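PDB 4OVY: haloacid dehalogenase domain protein hydrolase from Planctomyces limnophilus, which is a putative phosphatase that probably hydrolyses its substrates at a metal site, as other haloacid dehalogenase family members do. Local coordinates for residues I220-N234 with Y244-V257. Numbering follows the deposited sequence.
Sequences IRQVIGRRPVMAVGN and YVTSGPANGLGLIV. With CA (calcium ion), chain J.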
loop_
_atom_site.group_PDB
_atom_site.type_symbol
_atom_site.label_atom_id
_atom_site.label_comp_id
_atom_site.label_asym_id
_atom_site.label_seq_id
_atom_site.Cartn_x
_atom_site.Cartn_y
_atom_site.Cartn_z
ATOM N N ILE A 220 -5.097 -1.847 6.674
ATOM C CA ILE A 220 -4.694 -0.472 6.944
ATOM C C ILE A 220 -3.268 -0.431 7.491
ATOM O O ILE A 220 -2.429 0.318 7.000
ATOM C CB ILE A 220 -5.679 0.198 7.919
ATOM C CG1 ILE A 220 -7.015 0.474 7.219
ATOM C CG2 ILE A 220 -5.110 1.494 8.481
ATOM C CD1 ILE A 220 -8.161 0.759 8.164
ATOM N N ARG A 221 -2.988 -1.236 8.509
ATOM C CA ARG A 221 -1.674 -1.186 9.131
ATOM C C ARG A 221 -0.560 -1.656 8.189
ATOM O O ARG A 221 0.528 -1.071 8.181
ATOM C CB ARG A 221 -1.652 -1.978 10.440
ATOM C CG ARG A 221 -0.333 -1.879 11.195
ATOM C CD ARG A 221 0.041 -0.443 11.558
ATOM N NE ARG A 221 1.340 -0.359 12.215
ATOM C CZ ARG A 221 2.519 -0.478 11.604
ATOM N NH1 ARG A 221 2.601 -0.689 10.288
ATOM N NH2 ARG A 221 3.631 -0.394 12.318
ATOM N N GLN A 222 -0.830 -2.689 7.388
ATOM C CA GLN A 222 0.161 -3.185 6.431
ATOM C C GLN A 222 0.436 -2.173 5.310
ATOM O O GLN A 222 1.591 -1.873 5.011
ATOM C CB GLN A 222 -0.279 -4.518 5.814
ATOM C CG GLN A 222 -0.353 -5.679 6.801
ATOM C CD GLN A 222 0.992 -6.313 7.091
ATOM O OE1 GLN A 222 2.033 -5.656 7.040
ATOM N NE2 GLN A 222 0.977 -7.607 7.395
ATOM N N VAL A 223 -0.621 -1.648 4.697
ATOM C CA VAL A 223 -0.469 -0.774 3.526
ATOM C C VAL A 223 -0.115 0.674 3.907
ATOM O O VAL A 223 0.806 1.272 3.333
ATOM C CB VAL A 223 -1.745 -0.786 2.669
ATOM C CG1 VAL A 223 -1.673 0.253 1.545
ATOM C CG2 VAL A 223 -1.980 -2.179 2.096
ATOM N N ILE A 224 -0.851 1.243 4.855
ATOM C CA ILE A 224 -0.652 2.655 5.229
ATOM C C ILE A 224 0.470 2.828 6.256
ATOM O O ILE A 224 1.203 3.823 6.225
ATOM C CB ILE A 224 -1.951 3.296 5.761
ATOM C CG1 ILE A 224 -3.114 3.037 4.788
ATOM C CG2 ILE A 224 -1.756 4.791 5.988
ATOM C CD1 ILE A 224 -4.413 3.727 5.145
ATOM N N GLY A 225 0.601 1.863 7.164
ATOM C CA GLY A 225 1.593 1.939 8.226
ATOM C C GLY A 225 1.263 2.947 9.307
ATOM O O GLY A 225 2.146 3.351 10.062
ATOM N N ARG A 226 -0.002 3.351 9.379
ATOM C CA ARG A 226 -0.449 4.392 10.309
ATOM C C ARG A 226 -1.856 4.059 10.795
ATOM O O ARG A 226 -2.639 3.492 10.061
ATOM C CB ARG A 226 -0.516 5.767 9.606
ATOM C CG ARG A 226 0.785 6.350 9.050
ATOM C CD ARG A 226 0.497 7.642 8.271
ATOM N NE ARG A 226 1.674 8.370 7.761
ATOM C CZ ARG A 226 2.508 9.093 8.510
ATOM N NH1 ARG A 226 3.529 9.733 7.943
ATOM N NH2 ARG A 226 2.338 9.179 9.828
ATOM N N ARG A 227 -2.185 4.449 12.020
ATOM C CA ARG A 227 -3.570 4.431 12.472
ATOM C C ARG A 227 -4.255 5.678 11.909
ATOM O O ARG A 227 -3.781 6.792 12.153
ATOM C CB ARG A 227 -3.640 4.441 13.996
ATOM C CG ARG A 227 -5.041 4.233 14.553
ATOM C CD ARG A 227 -5.116 4.575 16.035
ATOM N NE ARG A 227 -4.096 3.880 16.817
ATOM C CZ ARG A 227 -4.247 2.705 17.438
ATOM N NH1 ARG A 227 -3.228 2.200 18.116
ATOM N NH2 ARG A 227 -5.395 2.030 17.401
ATOM N N PRO A 228 -5.356 5.509 11.156
ATOM C CA PRO A 228 -6.069 6.702 10.671
ATOM C C PRO A 228 -6.633 7.541 11.817
ATOM O O PRO A 228 -6.902 7.013 12.895
ATOM C CB PRO A 228 -7.205 6.121 9.813
ATOM C CG PRO A 228 -6.728 4.745 9.432
ATOM C CD PRO A 228 -5.936 4.268 10.615
ATOM N N VAL A 229 -6.807 8.837 11.581
ATOM C CA VAL A 229 -7.423 9.712 12.582
ATOM C C VAL A 229 -8.932 9.869 12.379
ATOM O O VAL A 229 -9.623 10.443 13.225
ATOM C CB VAL A 229 -6.734 11.093 12.631
ATOM C CG1 VAL A 229 -5.241 10.920 12.891
ATOM C CG2 VAL A 229 -6.989 11.874 11.352
HETATM N N MSE A 230 -9.442 9.349 11.264
HETATM C CA MSE A 230 -10.876 9.354 10.989
HETATM C C MSE A 230 -11.231 8.191 10.105
HETATM O O MSE A 230 -10.407 7.737 9.315
HETATM C CB MSE A 230 -11.206 10.680 10.313
HETATM C CG MSE A 230 -12.680 10.896 10.052
HETATM SE SE MSE A 230 -12.863 12.716 9.297
HETATM C CE MSE A 230 -14.675 12.532 8.549
ATOM N N ALA A 231 -12.451 7.684 10.257
ATOM C CA ALA A 231 -12.948 6.604 9.414
ATOM C C ALA A 231 -14.449 6.711 9.259
ATOM O O ALA A 231 -15.150 7.119 10.184
ATOM C CB ALA A 231 -12.573 5.247 9.988
ATOM N N VAL A 232 -14.928 6.344 8.077
ATOM C CA VAL A 232 -16.345 6.314 7.784
ATOM C C VAL A 232 -16.712 4.966 7.170
ATOM O O VAL A 232 -16.075 4.504 6.220
ATOM C CB VAL A 232 -16.773 7.445 6.827
ATOM C CG1 VAL A 232 -18.291 7.487 6.716
ATOM C CG2 VAL A 232 -16.212 8.787 7.295
ATOM N N GLY A 233 -17.742 4.345 7.731
ATOM C CA GLY A 233 -18.252 3.072 7.240
ATOM C C GLY A 233 -19.765 3.090 7.259
ATOM O O GLY A 233 -20.372 4.152 7.458
ATOM N N ASN A 234 -20.379 1.927 7.042
ATOM C CA ASN A 234 -21.840 1.821 7.091
ATOM C C ASN A 234 -22.377 0.478 7.589
ATOM O O ASN A 234 -23.575 0.350 7.806
ATOM C CB ASN A 234 -22.441 2.074 5.712
ATOM C CG ASN A 234 -22.182 0.929 4.757
ATOM O OD1 ASN A 234 -21.042 0.657 4.406
ATOM N ND2 ASN A 234 -23.240 0.240 4.345
ATOM N N TYR A 244 -10.616 0.563 15.742
ATOM C CA TYR A 244 -9.181 0.779 15.637
ATOM C C TYR A 244 -8.858 2.272 15.645
ATOM O O TYR A 244 -7.884 2.703 16.262
ATOM C CB TYR A 244 -8.671 0.101 14.352
ATOM C CG TYR A 244 -7.199 0.268 14.050
ATOM C CD1 TYR A 244 -6.225 -0.045 14.993
ATOM C CD2 TYR A 244 -6.777 0.707 12.798
ATOM C CE1 TYR A 244 -4.875 0.104 14.709
ATOM C CE2 TYR A 244 -5.433 0.856 12.503
ATOM C CZ TYR A 244 -4.484 0.548 13.454
ATOM O OH TYR A 244 -3.149 0.693 13.151
ATOM N N VAL A 245 -9.701 3.049 14.977
ATOM C CA VAL A 245 -9.529 4.501 14.871
ATOM C C VAL A 245 -9.977 5.271 16.125
ATOM O O VAL A 245 -9.315 6.237 16.527
ATOM C CB VAL A 245 -10.275 5.030 13.622
ATOM C CG1 VAL A 245 -10.376 6.552 13.626
ATOM C CG2 VAL A 245 -9.571 4.540 12.361
ATOM N N THR A 246 -11.075 4.847 16.749
ATOM C CA THR A 246 -11.706 5.649 17.808
ATOM C C THR A 246 -11.437 5.206 19.247
ATOM O O THR A 246 -11.535 6.025 20.153
ATOM C CB THR A 246 -13.239 5.689 17.652
ATOM O OG1 THR A 246 -13.779 4.379 17.867
ATOM C CG2 THR A 246 -13.646 6.202 16.273
ATOM N N SER A 247 -11.138 3.927 19.460
ATOM C CA SER A 247 -11.141 3.346 20.815
ATOM C C SER A 247 -9.782 3.379 21.496
ATOM O O SER A 247 -8.785 3.771 20.892
ATOM C CB SER A 247 -11.671 1.907 20.775
ATOM O OG SER A 247 -13.033 1.895 20.379
ATOM N N GLY A 248 -9.756 2.988 22.770
ATOM C CA GLY A 248 -8.516 2.961 23.556
ATOM C C GLY A 248 -7.910 4.351 23.637
ATOM O O GLY A 248 -8.645 5.335 23.757
ATOM N N PRO A 249 -6.573 4.450 23.549
ATOM C CA PRO A 249 -5.907 5.756 23.646
ATOM C C PRO A 249 -5.994 6.636 22.388
ATOM O O PRO A 249 -5.697 7.830 22.460
ATOM C CB PRO A 249 -4.447 5.382 23.930
ATOM C CG PRO A 249 -4.274 4.046 23.299
ATOM C CD PRO A 249 -5.606 3.350 23.360
ATOM N N ALA A 250 -6.325 6.024 21.256
ATOM C CA ALA A 250 -6.612 6.772 20.052
ATOM C C ALA A 250 -7.883 7.552 20.333
ATOM O O ALA A 250 -8.736 7.102 21.100
ATOM C CB ALA A 250 -6.804 5.833 18.871
ATOM N N ASN A 251 -7.998 8.736 19.752
ATOM C CA ASN A 251 -9.201 9.521 19.946
ATOM C C ASN A 251 -9.736 10.037 18.625
ATOM O O ASN A 251 -10.186 11.179 18.541
ATOM C CB ASN A 251 -8.942 10.680 20.916
ATOM C CG ASN A 251 -9.121 10.274 22.368
ATOM O OD1 ASN A 251 -8.614 10.931 23.279
ATOM N ND2 ASN A 251 -9.845 9.181 22.592
ATOM N N GLY A 252 -9.712 9.191 17.599
ATOM C CA GLY A 252 -10.138 9.629 16.279
ATOM C C GLY A 252 -11.652 9.669 16.148
ATOM O O GLY A 252 -12.385 9.312 17.084
ATOM N N LEU A 253 -12.118 10.101 14.978
ATOM C CA LEU A 253 -13.541 10.272 14.708
ATOM C C LEU A 253 -14.052 9.148 13.809
ATOM O O LEU A 253 -13.466 8.860 12.765
ATOM C CB LEU A 253 -13.798 11.630 14.041
ATOM C CG LEU A 253 -15.250 11.961 13.674
ATOM C CD1 LEU A 253 -16.117 12.055 14.924
ATOM C CD2 LEU A 253 -15.333 13.255 12.875
ATOM N N GLY A 254 -15.136 8.508 14.230
ATOM C CA GLY A 254 -15.790 7.482 13.419
ATOM C C GLY A 254 -17.225 7.859 13.098
ATOM O O GLY A 254 -17.976 8.317 13.976
ATOM N N LEU A 255 -17.607 7.678 11.838
ATOM C CA LEU A 255 -18.983 7.898 11.423
ATOM C C LEU A 255 -19.556 6.692 10.704
ATOM O O LEU A 255 -18.828 5.916 10.077
ATOM C CB LEU A 255 -19.096 9.137 10.530
ATOM C CG LEU A 255 -18.681 10.440 11.234
ATOM C CD1 LEU A 255 -17.375 10.948 10.652
ATOM C CD2 LEU A 255 -19.755 11.510 11.110
ATOM N N ILE A 256 -20.872 6.562 10.802
ATOM C CA ILE A 256 -21.614 5.487 10.166
ATOM C C ILE A 256 -22.703 6.077 9.267
ATOM O O ILE A 256 -23.510 6.893 9.709
ATOM C CB ILE A 256 -22.275 4.574 11.218
ATOM C CG1 ILE A 256 -21.200 3.828 12.013
ATOM C CG2 ILE A 256 -23.240 3.597 10.548
ATOM C CD1 ILE A 256 -21.732 3.135 13.247
ATOM N N VAL A 257 -22.728 5.646 8.013
ATOM C CA VAL A 257 -23.790 6.028 7.089
ATOM C C VAL A 257 -24.971 5.077 7.293
ATOM O O VAL A 257 -24.872 3.877 6.990
ATOM C CB VAL A 257 -23.321 5.974 5.618
ATOM C CG1 VAL A 257 -24.445 6.379 4.673
ATOM C CG2 VAL A 257 -22.093 6.846 5.406
HETATM CA CA CA J . -20.073 -1.321 3.406
HETATM O O HOH W 1 -7.141 7.516 15.601
HETATM O O HOH W 2 -18.534 -2.780 5.261
HETATM O O HOH W 3 -21.236 -2.982 2.906
#
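With CG anti to the backbone N in both residues (chi1 -172° in Arg227, 178° in Tyr244), Arg227 reaches across one face of the Tyr244 ring, and a bend at chi3 of -53° turns its guanidinium back to the tyrosine's own backbone. Arg227 CG sits over the ring face, a CH-pi contact 4.0 Å from the Tyr244 centroid, while Arg227 NH2 gives a nearly straight 2.8 Å hydrogen bond to a lone pair of Tyr244 O, in the guanidinium plane. An alanine in place of Arg227 would probably strip the arginine's cover from that ring face and deprive Tyr244 O of this donor near the end of helix 239-246. Ile220 CG2 meets the ring edge, and Leu201 of the second subunit also packs on Tyr244. Val245 CG2 lies 3.8 Å from Pro228 CB and also touches Ala231 CB; a water bridges Pro228 O and Val245 O. Beyond, strands 230-233 and 253-257 run parallel, joined by five backbone bonds from Leu253 N to Val229 O through Val257 N to Gly233 O. Met230 CE meets Leu255 CD1 at 3.8 Å on the face covered by helix 11-24. Past the strand end, Asn234 OD1, also hydrogen-bonded to Thr46 OG1, binds calcium at 2.4 Å, with Asp42 and Asp44 completing the protein ligands: a beta-alpha-beta unit of the Rossmann-like HAD core, carrying its metal site at a strand's C-terminal end.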